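Long-range contact in putative tagatose-6-phosphate ketose/aldose isomerase (Escherichia coli, PDB 3C3J), which is a putative ketose/aldose isomerase by name, built from two SIS domains with parallel beta sheets and paired with a second copy of itself: residues 228-233 with 278-283. Residues are numbered along the deposited sequence; the frame is centred on the assembly and turned at random.
Sequences VYLGSG and VVVFVS
Tyr-229 and Phe-281 meet on one face of a parallel strand pair, where Tyr-229 CD1 lies 3.4 Å from Phe-281 CZ. Their planes are inclined at 44° with centroids 5.5 Å apart, an oblique aromatic pair. Chi1 of -72° sets Tyr-229 CG beside its own backbone N, anti to the carbonyl carbon, and the phenol ring runs side by side with Val-279. Its CD1 and CE1 both touch CB of that valine, CD1 at 3.7 Å, so the same two ring atoms meet both neighbours. Helix 235-249 packs on this face through Ala-239, Ser-242 and Val-246, and Phe-342 stacks on Phe-281.

The other face is aliphatic. Leu-230 reaches across the strand gap, its CD1 meeting Val-278 CG1 at 3.9 Å and, more distantly, Val-280 CG2; Leu-295 and Leu-299 of helix 288-302 pack on Leu-230 and Val-278 respectively.

Between the faces, the axes of 228-231 and 278-281 run 19° from parallel. Val-279 is bonded through both of its backbone polar groups: its N donates to Val-228 O (2.8 Å) and its O accepts from Leu-230 N. Leu-230 O then receives Phe-281 N at 2.9 Å. Beyond the last of these bonds a water links the loop residue Ser-232, through its N, to Phe-281 O, while Asp-292 binds both Ser-232 OG and Ser-283 N.

Strand 276-281 is the middle one, and 226-231 its neighbour, in a flavodoxin-like, helix-flanked parallel sheet of order 2-1-3-4-5, as in SIS domains. Direct amide bonds thus satisfy backbone polar groups between two apolar faces; past them, water and the Asp-292 carboxylate take over the link between the strand ends, within a still buried site.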
loop_
_atom_site.group_PDB
_atom_site.type_symbol
_atom_site.label_atom_id
_atom_site.label_comp_id
_atom_site.label_asym_id
_atom_site.label_seq_id
_atom_site.Cartn_x
_atom_site.Cartn_y
_atom_site.Cartn_z
ATOM N N VAL A 228 -2.092 -15.904 1.880
ATOM C CA VAL A 228 -1.646 -14.647 2.433
ATOM C C VAL A 228 -0.138 -14.689 2.561
ATOM O O VAL A 228 0.413 -15.604 3.199
ATOM C CB VAL A 228 -2.211 -14.342 3.838
ATOM C CG1 VAL A 228 -1.798 -12.861 4.244
ATOM C CG2 VAL A 228 -3.699 -14.560 3.879
ATOM N N TYR A 229 0.520 -13.691 1.968
ATOM C CA TYR A 229 1.955 -13.490 2.188
ATOM C C TYR A 229 2.191 -12.334 3.133
ATOM O O TYR A 229 1.580 -11.266 2.968
ATOM C CB TYR A 229 2.675 -13.211 0.858
ATOM C CG TYR A 229 2.808 -14.403 -0.068
ATOM C CD1 TYR A 229 3.885 -15.286 0.046
ATOM C CD2 TYR A 229 1.913 -14.595 -1.112
ATOM C CE1 TYR A 229 4.041 -16.360 -0.832
ATOM C CE2 TYR A 229 2.050 -15.650 -1.991
ATOM C CZ TYR A 229 3.122 -16.535 -1.849
ATOM O OH TYR A 229 3.264 -17.575 -2.731
ATOM N N LEU A 230 3.108 -12.522 4.082
ATOM C CA LEU A 230 3.442 -11.510 5.103
ATOM C C LEU A 230 4.934 -11.213 5.120
ATOM O O LEU A 230 5.770 -12.123 5.053
ATOM C CB LEU A 230 2.995 -11.963 6.503
ATOM C CG LEU A 230 1.529 -12.361 6.723
ATOM C CD1 LEU A 230 1.264 -12.931 8.130
ATOM C CD2 LEU A 230 0.616 -11.163 6.448
ATOM N N GLY A 231 5.272 -9.926 5.161
ATOM C CA GLY A 231 6.665 -9.487 5.267
ATOM C C GLY A 231 6.730 -8.098 5.874
ATOM O O GLY A 231 5.880 -7.262 5.586
ATOM N N SER A 232 7.737 -7.851 6.704
ATOM C CA SER A 232 7.876 -6.565 7.385
ATOM C C SER A 232 8.612 -5.555 6.524
ATOM O O SER A 232 9.472 -5.911 5.705
ATOM C CB SER A 232 8.608 -6.710 8.737
ATOM O OG SER A 232 7.854 -7.461 9.673
ATOM N N GLY A 233 8.273 -4.285 6.698
ATOM C CA GLY A 233 9.006 -3.213 6.011
ATOM C C GLY A 233 8.883 -3.392 4.518
ATOM O O GLY A 233 7.790 -3.693 4.012
ATOM N N VAL A 278 -0.870 -19.406 4.868
ATOM C CA VAL A 278 -0.151 -18.198 5.256
ATOM C C VAL A 278 1.335 -18.459 5.094
ATOM O O VAL A 278 1.873 -19.438 5.648
ATOM C CB VAL A 278 -0.437 -17.802 6.724
ATOM C CG1 VAL A 278 0.407 -16.567 7.120
ATOM C CG2 VAL A 278 -1.966 -17.551 6.945
ATOM N N VAL A 279 2.015 -17.587 4.345
ATOM C CA VAL A 279 3.467 -17.685 4.176
ATOM C C VAL A 279 4.136 -16.447 4.756
ATOM O O VAL A 279 3.800 -15.325 4.392
ATOM C CB VAL A 279 3.861 -17.879 2.688
ATOM C CG1 VAL A 279 5.394 -17.999 2.538
ATOM C CG2 VAL A 279 3.126 -19.079 2.083
ATOM N N VAL A 280 5.097 -16.664 5.645
ATOM C CA VAL A 280 5.781 -15.579 6.335
ATOM C C VAL A 280 7.214 -15.500 5.861
ATOM O O VAL A 280 7.991 -16.448 6.036
ATOM C CB VAL A 280 5.731 -15.743 7.867
ATOM C CG1 VAL A 280 6.462 -14.576 8.561
ATOM C CG2 VAL A 280 4.268 -15.864 8.343
ATOM N N PHE A 281 7.560 -14.359 5.273
ATOM C CA PHE A 281 8.928 -14.041 4.887
ATOM C C PHE A 281 9.653 -13.416 6.109
ATOM O O PHE A 281 9.473 -12.232 6.418
ATOM C CB PHE A 281 8.963 -13.031 3.722
ATOM C CG PHE A 281 8.290 -13.492 2.428
ATOM C CD1 PHE A 281 8.095 -14.843 2.117
ATOM C CD2 PHE A 281 7.939 -12.548 1.478
ATOM C CE1 PHE A 281 7.496 -15.216 0.930
ATOM C CE2 PHE A 281 7.373 -12.908 0.274
ATOM C CZ PHE A 281 7.161 -14.242 -0.018
ATOM N N VAL A 282 10.461 -14.215 6.806
ATOM C CA VAL A 282 11.082 -13.770 8.037
ATOM C C VAL A 282 12.293 -12.855 7.780
ATOM O O VAL A 282 13.202 -13.195 7.015
ATOM C CB VAL A 282 11.488 -14.993 8.905
ATOM C CG1 VAL A 282 12.173 -14.554 10.226
ATOM C CG2 VAL A 282 10.270 -15.849 9.186
ATOM N N SER A 283 12.300 -11.696 8.429
ATOM C CA SER A 283 13.407 -10.757 8.300
ATOM C C SER A 283 14.722 -11.367 8.768
ATOM O O SER A 283 14.743 -12.189 9.681
ATOM C CB SER A 283 13.112 -9.455 9.066
ATOM O OG SER A 283 14.181 -8.533 8.928
HETATM O O HOH W 1 9.788 -9.684 7.430
#